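Local coordinates for DegV domain-containing protein Cgl2349/cg2579 (Corynebacterium glutamicum, PDB 3EGL), which binds long-chain fatty acids such as palmitate and may take part in lipid transport or fatty acid metabolism, at residues A[13-18]-A[245-250]; A[24-29]-A[108-113]; A[208-213]-A[226-231]. All blocks are in the same frame, centred on the assembly; numbering follows the deposited sequence.

Interaction 1: residues A[13-18]-A[245-250]. With PLM (palmitic acid), chain D.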
loop_
_atom_site.group_PDB
_atom_site.type_symbol
_atom_site.label_atom_id
_atom_site.label_comp_id
_atom_site.label_asym_id
_atom_site.label_seq_id
_atom_site.Cartn_x
_atom_site.Cartn_y
_atom_site.Cartn_z
ATOM N N SER A 13 -6.791 0.441 -0.836
ATOM C CA SER A 13 -5.639 -0.401 -0.536
ATOM C C SER A 13 -4.425 0.360 0.031
ATOM O O SER A 13 -3.554 -0.276 0.640
ATOM C CB SER A 13 -5.185 -1.250 -1.734
ATOM O OG SER A 13 -4.591 -0.436 -2.719
ATOM N N ALA A 14 -4.340 1.682 -0.165
ATOM C CA ALA A 14 -3.236 2.419 0.462
ATOM C C ALA A 14 -3.280 2.382 2.005
ATOM O O ALA A 14 -2.285 2.723 2.645
ATOM C CB ALA A 14 -3.155 3.896 -0.040
ATOM N N CYS A 15 -4.447 2.065 2.576
ATOM C CA CYS A 15 -4.652 2.017 4.034
ATOM C C CYS A 15 -4.529 3.332 4.819
ATOM O O CYS A 15 -4.252 3.295 6.027
ATOM C CB CYS A 15 -3.734 0.974 4.698
ATOM S SG CYS A 15 -3.999 -0.690 4.052
ATOM N N LEU A 16 -4.715 4.473 4.175
ATOM C CA LEU A 16 -4.567 5.699 4.920
ATOM C C LEU A 16 -5.688 5.749 5.926
ATOM O O LEU A 16 -6.824 5.435 5.597
ATOM C CB LEU A 16 -4.656 6.927 4.032
ATOM C CG LEU A 16 -3.458 7.191 3.137
ATOM C CD1 LEU A 16 -3.889 8.268 2.139
ATOM C CD2 LEU A 16 -2.239 7.630 3.946
ATOM N N PRO A 17 -5.373 6.121 7.176
ATOM C CA PRO A 17 -6.476 6.392 8.104
ATOM C C PRO A 17 -7.332 7.504 7.548
ATOM O O PRO A 17 -6.840 8.452 6.910
ATOM C CB PRO A 17 -5.772 6.854 9.369
ATOM C CG PRO A 17 -4.447 6.159 9.303
ATOM C CD PRO A 17 -4.058 6.239 7.831
ATOM N N THR A 18 -8.624 7.343 7.762
ATOM C CA THR A 18 -9.610 8.270 7.264
ATOM C C THR A 18 -9.304 9.712 7.608
ATOM O O THR A 18 -9.293 10.552 6.720
ATOM C CB THR A 18 -10.999 7.852 7.732
ATOM O OG1 THR A 18 -11.319 6.617 7.070
ATOM C CG2 THR A 18 -12.038 8.872 7.329
ATOM N N PRO A 245 -10.320 -3.342 4.319
ATOM C CA PRO A 245 -11.123 -4.613 4.294
ATOM C C PRO A 245 -11.008 -5.402 2.974
ATOM O O PRO A 245 -11.152 -6.625 2.988
ATOM C CB PRO A 245 -12.581 -4.135 4.526
ATOM C CG PRO A 245 -12.422 -2.828 5.282
ATOM C CD PRO A 245 -11.141 -2.180 4.710
ATOM N N THR A 246 -10.733 -4.716 1.856
ATOM C CA THR A 246 -10.558 -5.394 0.581
ATOM C C THR A 246 -9.345 -6.300 0.622
ATOM O O THR A 246 -9.388 -7.414 0.087
ATOM C CB THR A 246 -10.418 -4.410 -0.591
ATOM O OG1 THR A 246 -11.550 -3.534 -0.593
ATOM C CG2 THR A 246 -10.412 -5.152 -1.924
ATOM N N LEU A 247 -8.274 -5.820 1.251
ATOM C CA LEU A 247 -7.100 -6.631 1.412
ATOM C C LEU A 247 -7.312 -7.698 2.479
ATOM O O LEU A 247 -6.745 -8.778 2.379
ATOM C CB LEU A 247 -5.862 -5.773 1.704
ATOM C CG LEU A 247 -5.631 -4.578 0.761
ATOM C CD1 LEU A 247 -4.420 -3.756 1.234
ATOM C CD2 LEU A 247 -5.473 -5.032 -0.715
ATOM N N ALA A 248 -8.147 -7.413 3.478
ATOM C CA ALA A 248 -8.346 -8.337 4.605
ATOM C C ALA A 248 -8.997 -9.596 4.094
ATOM O O ALA A 248 -8.729 -10.712 4.604
ATOM C CB ALA A 248 -9.184 -7.711 5.709
ATOM N N VAL A 249 -9.807 -9.442 3.040
ATOM C CA VAL A 249 -10.354 -10.612 2.367
ATOM C C VAL A 249 -9.228 -11.605 1.977
ATOM O O VAL A 249 -9.395 -12.829 2.114
ATOM C CB VAL A 249 -11.140 -10.240 1.102
ATOM C CG1 VAL A 249 -11.499 -11.515 0.339
ATOM C CG2 VAL A 249 -12.386 -9.360 1.425
ATOM N N HIS A 250 -8.083 -11.091 1.514
ATOM C CA HIS A 250 -7.038 -11.955 1.009
ATOM C C HIS A 250 -5.911 -12.228 1.990
ATOM O O HIS A 250 -5.141 -13.166 1.790
ATOM C CB HIS A 250 -6.485 -11.401 -0.298
ATOM C CG HIS A 250 -7.522 -11.256 -1.377
ATOM N ND1 HIS A 250 -8.202 -12.334 -1.912
ATOM C CD2 HIS A 250 -7.975 -10.157 -2.036
ATOM C CE1 HIS A 250 -9.040 -11.901 -2.846
ATOM N NE2 HIS A 250 -8.935 -10.581 -2.925
HETATM C C1 PLM D . -8.750 -6.555 -6.574
HETATM O O1 PLM D . -8.021 -6.323 -7.556
HETATM O O2 PLM D . -9.537 -7.513 -6.643
HETATM C C2 PLM D . -8.693 -5.748 -5.312
HETATM C C3 PLM D . -7.318 -5.944 -4.678
HETATM C C4 PLM D . -7.103 -7.240 -3.940
HETATM C C5 PLM D . -5.588 -7.399 -3.829
HETATM C C6 PLM D . -5.187 -8.564 -2.960
HETATM C C7 PLM D . -3.678 -8.661 -2.955
HETATM C C8 PLM D . -3.105 -9.509 -1.809
HETATM C C9 PLM D . -3.183 -8.746 -0.484
HETATM C CA PLM D . -2.161 -9.245 0.548
HETATM C CB PLM D . -2.522 -8.849 1.974
HETATM C CC PLM D . -2.606 -7.345 2.272
HETATM C CD PLM D . -1.266 -6.811 2.749
HETATM C CE PLM D . -1.393 -5.593 3.642
HETATM C CF PLM D . -0.846 -4.342 2.947
HETATM C CG PLM D . 0.611 -4.023 3.279
#
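Leu247 alone carries the contact from 245-250, and it meets Ser13 and Cys15. Pro245 starts the helix. Its carbonyl accepts the N-H of Val249, with Pro245 O to Val249 N at 3.1 Å. Next comes Thr246, which serves the ligand rather than the loop. Its methyl is anti to the backbone N, and Thr246 CG2 lies 3.8 Å from palmitate C2, close to the carboxylate end.

Leu247 follows, with CG anti to its carbonyl carbon (chi1 -49°). Its two methyls divide the work. Leu247 CD1 lies 3.6 Å from Ser13 O. The same methyl touches Cys15 SG more loosely. Leu247 CD2 packs on Ser13 CB at 3.9 Å and also touches palmitate C5. Further down the side chain, Leu247 CB is 3.7 Å from palmitate CC. The leucine thus wedges between the loop and a fatty chain that bends round it. Ser13 meets it with CB, while its hydroxyl is hydrogen-bonded to Asp11.

Val249 lays CG1 over the centre of one face of the ring of the next residue, His250. His250 CD2 approaches palmitate C6 to 3.3 Å. The NE2 of the same ring is hydrogen-bonded to Thr42 OG1. Thr42 in turn binds the ligand, so the histidine is a second-shell partner of the head group as well as a side contact of the fatty chain.

The ligand is also hydrogen-bonded to the hydroxyl of Ser76, and a fatty acid buried between two domains in this way is characteristic of the DegV family. Here Ser13 and Thr246 also share Leu31 of strand 26-35. Cys15 rests on Met104 of helix 104-116 and on Val241 of strand 237-242, which places the contact at the junction of the two sheets.

Interaction 2: residues A[24-29]-A[108-113]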
loop_
_atom_site.group_PDB
_atom_site.type_symbol
_atom_site.label_atom_id
_atom_site.label_comp_id
_atom_site.label_asym_id
_atom_site.label_seq_id
_atom_site.Cartn_x
_atom_site.Cartn_y
_atom_site.Cartn_z
ATOM N N LEU A 24 -5.286 15.842 4.941
ATOM C CA LEU A 24 -4.379 16.191 3.825
ATOM C C LEU A 24 -5.076 16.358 2.490
ATOM O O LEU A 24 -4.427 16.572 1.476
ATOM C CB LEU A 24 -3.243 15.177 3.665
ATOM C CG LEU A 24 -2.561 14.646 4.934
ATOM C CD1 LEU A 24 -1.520 13.609 4.542
ATOM C CD2 LEU A 24 -1.938 15.769 5.743
ATOM N N ASP A 25 -6.396 16.226 2.478
ATOM C CA ASP A 25 -7.164 16.408 1.245
ATOM C C ASP A 25 -6.758 15.400 0.135
ATOM O O ASP A 25 -6.671 15.717 -1.077
ATOM C CB ASP A 25 -7.020 17.841 0.780
ATOM C CG ASP A 25 -8.160 18.286 -0.082
ATOM O OD1 ASP A 25 -9.152 17.550 -0.249
ATOM O OD2 ASP A 25 -8.081 19.406 -0.611
ATOM N N ILE A 26 -6.481 14.178 0.573
ATOM C CA ILE A 26 -6.217 13.100 -0.349
ATOM C C ILE A 26 -7.564 12.410 -0.613
ATOM O O ILE A 26 -8.269 12.054 0.326
ATOM C CB ILE A 26 -5.195 12.109 0.254
ATOM C CG1 ILE A 26 -3.839 12.815 0.419
ATOM C CG2 ILE A 26 -5.059 10.840 -0.605
ATOM C CD1 ILE A 26 -2.798 11.995 1.158
ATOM N N THR A 27 -7.899 12.233 -1.889
ATOM C CA THR A 27 -9.127 11.565 -2.257
ATOM C C THR A 27 -8.879 10.051 -2.204
ATOM O O THR A 27 -7.887 9.541 -2.789
ATOM C CB THR A 27 -9.575 11.987 -3.686
ATOM O OG1 THR A 27 -9.665 13.412 -3.754
ATOM C CG2 THR A 27 -10.945 11.405 -4.052
ATOM N N VAL A 28 -9.768 9.346 -1.499
ATOM C CA VAL A 28 -9.720 7.876 -1.433
ATOM C C VAL A 28 -10.865 7.215 -2.268
ATOM O O VAL A 28 -12.029 7.515 -2.056
ATOM C CB VAL A 28 -9.719 7.409 0.052
ATOM C CG1 VAL A 28 -9.630 5.861 0.162
ATOM C CG2 VAL A 28 -8.562 8.124 0.831
ATOM N N ILE A 29 -10.534 6.355 -3.233
ATOM C CA ILE A 29 -11.591 5.583 -3.920
ATOM C C ILE A 29 -11.555 4.164 -3.429
ATOM O O ILE A 29 -10.501 3.522 -3.496
ATOM C CB ILE A 29 -11.392 5.495 -5.469
ATOM C CG1 ILE A 29 -10.875 6.793 -6.016
ATOM C CG2 ILE A 29 -12.732 5.119 -6.180
ATOM C CD1 ILE A 29 -10.351 6.611 -7.384
ATOM N N ALA A 108 2.194 6.326 2.113
ATOM C CA ALA A 108 3.327 7.227 2.399
ATOM C C ALA A 108 3.705 8.100 1.208
ATOM O O ALA A 108 3.947 9.316 1.371
ATOM C CB ALA A 108 4.602 6.438 2.894
ATOM N N ALA A 109 3.787 7.489 0.027
ATOM C CA ALA A 109 4.148 8.231 -1.192
ATOM C C ALA A 109 3.086 9.280 -1.452
ATOM O O ALA A 109 3.402 10.387 -1.876
ATOM C CB ALA A 109 4.272 7.281 -2.399
ATOM N N ALA A 110 1.826 8.944 -1.165
ATOM C CA ALA A 110 0.740 9.888 -1.346
ATOM C C ALA A 110 0.824 11.069 -0.376
ATOM O O ALA A 110 0.577 12.227 -0.764
ATOM C CB ALA A 110 -0.610 9.191 -1.215
HETATM N N MSE A 111 1.181 10.789 0.871
HETATM C CA MSE A 111 1.286 11.874 1.871
HETATM C C MSE A 111 2.444 12.817 1.514
HETATM O O MSE A 111 2.322 14.032 1.619
HETATM C CB MSE A 111 1.475 11.307 3.289
HETATM C CG MSE A 111 0.292 10.454 3.799
HETATM SE SE MSE A 111 0.851 9.300 5.291
HETATM C CE MSE A 111 0.785 10.597 6.652
ATOM N N ALA A 112 3.563 12.256 1.066
ATOM C CA ALA A 112 4.679 13.101 0.632
ATOM C C ALA A 112 4.267 13.945 -0.597
ATOM O O ALA A 112 4.522 15.145 -0.672
ATOM C CB ALA A 112 5.949 12.242 0.367
ATOM N N ALA A 113 3.555 13.332 -1.521
ATOM C CA ALA A 113 3.070 14.059 -2.686
ATOM C C ALA A 113 2.052 15.150 -2.323
ATOM O O ALA A 113 2.183 16.299 -2.792
ATOM C CB ALA A 113 2.500 13.066 -3.719
#
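Ile26 and Leu24 both reach helix 104-116, but they meet it in different surroundings. Ile26 is on the buried side. Its CG1 stands anti to the carbonyl carbon (chi1 -66°), and the extended branch carries CD1 up against the helix backbone. Ile26 CD1 lies 3.9 Å from Ala110 O, and the same methyl also touches Met111 CA. The methyl of Ala110 is a little further off, with Ile26 CD1 to Ala110 CB at 4.3 Å. The small alanine leaves the helix surface low here, so the isoleucine tip can rest directly on the main chain. Ala110 also touches Val10 of the neighbouring strand 7-11.

This is helix-on-sheet packing in an alpha-beta-alpha sandwich. Strand 26-35 runs parallel to strand 7-11, and helix 104-116 covers one face of their sheet. Thr27 and Ile29 point to the other face, where helix 47-60 lies.

The outer side is only partly buried. There Leu24 meets Met111, a selenomethionine in this crystal. The two side chains cross obliquely. Leu24 CD1 comes to 3.7 Å from Met111 CG and also touches Met111 CB, so the pair is close although it sits at the margin. The selenomethionine chain bends at chi3 (80°), beyond the atoms that Leu24 touches. Next to this pair the chain turns outward at Asp25. That residue is exposed, has positive phi, closes helix 18-23 with a Schellman motif, and pairs its carboxylate with Arg7.

Interaction 3: residues A[208-213]-A[226-231]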
loop_
_atom_site.group_PDB
_atom_site.type_symbol
_atom_site.label_atom_id
_atom_site.label_comp_id
_atom_site.label_asym_id
_atom_site.label_seq_id
_atom_site.Cartn_x
_atom_site.Cartn_y
_atom_site.Cartn_z
ATOM N N VAL A 208 13.899 5.096 10.378
ATOM C CA VAL A 208 12.987 4.561 9.417
ATOM C C VAL A 208 11.625 5.158 9.713
ATOM O O VAL A 208 11.297 5.457 10.852
ATOM C CB VAL A 208 12.861 3.031 9.620
ATOM C CG1 VAL A 208 12.062 2.394 8.475
ATOM C CG2 VAL A 208 14.241 2.378 9.733
ATOM N N PHE A 209 10.794 5.303 8.703
ATOM C CA PHE A 209 9.397 5.572 8.993
ATOM C C PHE A 209 8.558 4.281 8.831
ATOM O O PHE A 209 8.643 3.626 7.802
ATOM C CB PHE A 209 8.884 6.724 8.131
ATOM C CG PHE A 209 7.388 6.833 8.087
ATOM C CD1 PHE A 209 6.704 7.580 9.038
ATOM C CD2 PHE A 209 6.659 6.186 7.096
ATOM C CE1 PHE A 209 5.312 7.697 8.987
ATOM C CE2 PHE A 209 5.264 6.290 7.053
ATOM C CZ PHE A 209 4.593 7.050 8.016
ATOM N N ILE A 210 7.733 3.948 9.826
ATOM C CA ILE A 210 7.006 2.688 9.820
ATOM C C ILE A 210 5.504 2.797 10.037
ATOM O O ILE A 210 5.022 3.410 10.993
ATOM C CB ILE A 210 7.505 1.733 10.959
ATOM C CG1 ILE A 210 8.988 1.433 10.838
ATOM C CG2 ILE A 210 6.714 0.408 10.942
ATOM C CD1 ILE A 210 9.304 0.362 9.808
ATOM N N ALA A 211 4.762 2.094 9.198
ATOM C CA ALA A 211 3.326 2.014 9.364
ATOM C C ALA A 211 2.963 0.555 9.594
ATOM O O ALA A 211 3.241 -0.325 8.750
ATOM C CB ALA A 211 2.618 2.582 8.150
ATOM N N ILE A 212 2.353 0.279 10.739
ATOM C CA ILE A 212 2.019 -1.092 11.028
ATOM C C ILE A 212 0.548 -1.269 10.818
ATOM O O ILE A 212 -0.254 -0.547 11.421
ATOM C CB ILE A 212 2.411 -1.476 12.448
ATOM C CG1 ILE A 212 3.936 -1.578 12.529
ATOM C CG2 ILE A 212 1.766 -2.827 12.848
ATOM C CD1 ILE A 212 4.478 -1.379 13.950
ATOM N N GLY A 213 0.206 -2.218 9.954
ATOM C CA GLY A 213 -1.179 -2.508 9.613
ATOM C C GLY A 213 -1.642 -3.767 10.300
ATOM O O GLY A 213 -0.860 -4.713 10.517
ATOM N N GLU A 226 6.362 -2.591 19.474
ATOM C CA GLU A 226 7.264 -2.610 20.616
ATOM C C GLU A 226 8.609 -3.251 20.235
ATOM O O GLU A 226 9.678 -2.706 20.546
ATOM C CB GLU A 226 6.597 -3.342 21.802
ATOM C CG GLU A 226 7.549 -3.957 22.823
ATOM C CD GLU A 226 7.186 -5.402 23.143
ATOM O OE1 GLU A 226 6.050 -5.634 23.621
ATOM O OE2 GLU A 226 8.031 -6.307 22.917
ATOM N N LEU A 227 8.545 -4.400 19.567
ATOM C CA LEU A 227 9.754 -5.094 19.105
ATOM C C LEU A 227 10.575 -4.212 18.154
ATOM O O LEU A 227 11.796 -4.114 18.302
ATOM C CB LEU A 227 9.435 -6.433 18.448
ATOM C CG LEU A 227 9.020 -7.592 19.364
ATOM C CD1 LEU A 227 8.564 -8.776 18.512
ATOM C CD2 LEU A 227 10.114 -8.001 20.385
ATOM N N LEU A 228 9.892 -3.547 17.222
ATOM C CA LEU A 228 10.529 -2.708 16.194
ATOM C C LEU A 228 11.143 -1.420 16.780
ATOM O O LEU A 228 12.224 -1.010 16.356
ATOM C CB LEU A 228 9.526 -2.366 15.062
ATOM C CG LEU A 228 9.118 -3.484 14.073
ATOM C CD1 LEU A 228 7.912 -3.105 13.223
ATOM C CD2 LEU A 228 10.257 -3.898 13.149
ATOM N N ARG A 229 10.428 -0.776 17.707
ATOM C CA ARG A 229 10.984 0.302 18.543
ATOM C C ARG A 229 12.347 -0.027 19.162
ATOM O O ARG A 229 13.288 0.750 19.032
ATOM C CB ARG A 229 10.043 0.660 19.686
ATOM C CG ARG A 229 8.984 1.605 19.283
ATOM C CD ARG A 229 8.171 2.171 20.437
ATOM N NE ARG A 229 7.000 2.818 19.843
ATOM C CZ ARG A 229 7.013 4.020 19.274
ATOM N NH1 ARG A 229 8.130 4.738 19.255
ATOM N NH2 ARG A 229 5.905 4.512 18.732
ATOM N N ASN A 230 12.451 -1.166 19.834
ATOM C CA ASN A 230 13.729 -1.539 20.432
ATOM C C ASN A 230 14.800 -1.790 19.402
ATOM O O ASN A 230 15.958 -1.537 19.662
ATOM C CB ASN A 230 13.600 -2.790 21.312
ATOM C CG ASN A 230 12.499 -2.662 22.352
ATOM O OD1 ASN A 230 12.228 -1.562 22.878
ATOM N ND2 ASN A 230 11.837 -3.787 22.642
ATOM N N ALA A 231 14.430 -2.311 18.242
ATOM C CA ALA A 231 15.459 -2.745 17.315
ATOM C C ALA A 231 15.901 -1.706 16.261
ATOM O O ALA A 231 17.029 -1.759 15.777
ATOM C CB ALA A 231 15.066 -4.043 16.677
#
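Ile210 and Leu228 mark the closest backbone approach of 208-213 and 226-231, with their CA atoms 9.1 Å apart. The strand and the helix run in broadly opposite directions. That spacing leaves room for one layer of side chains between them. Strand 209-215, helix 224-231 and strand 237-242 follow one another in the chain. The two strands are parallel neighbours, so the unit is a beta-alpha-beta crossover, and the contact joins its first strand to its connecting helix.

Ile210 and Ile212 both direct their side chains at the helix. From the helix a single residue, Leu228, answers them, and it does so with one methyl. Leu228 and Ile212 reach toward each other tip to tip, with Leu228 CD1 3.9 Å from Ile212 CD1. Ile212 CG1 stands anti to the carbonyl carbon (chi1 -72°), and the nearly extended chi2 of 156° sends CD1 out toward the helix. Ile210 meets the same methyl with its CG2 branch. Ile210 CG2 is 4.4 Å from Leu228 CD1, a looser touch. One methyl of Leu228 thus serves both isoleucines.

Neighbours complete the layer. Leu228 also packs on Phe238 of strand 237-242. Ile210 touches Ala260 and Ile212 touches Val256, both on strand 255-261, which flanks strand 209-215 on the side away from strand 237-242. Helix 196-203 lies against Leu227 and Ala231.

The polar residues of the helix keep to its outer side. Glu226, Arg229 and Asn230 are exposed, and Arg229 forms a salt bridge with Glu225. The helix is therefore amphipathic. All atoms that meet across the contact are aliphatic carbons, which implies that hydrophobic burial and shape hold helix to strand here, without directional bonds.

How the interactions relate
Interaction 1 touches the bound palmitate directly, and the other two stand back from it. The side chain of Ile212 in interaction 3 is about 10 Å from the ligand, and that of Met111 in interaction 2 about 13 Å. Interactions 1 and 2 touch through Leu16, whose CD2 packs 3.8 Å from Met111 SE. Interactions 2 and 3 belong to different sheets, yet they meet where Ala108 CB lies 4.2 Å from Phe209 CE2. Interactions 1 and 3 do not touch; their nearest atoms are about 6 Å apart. Along the chain, interactions 2 and 3 follow in series inside the long loop closed by interaction 1.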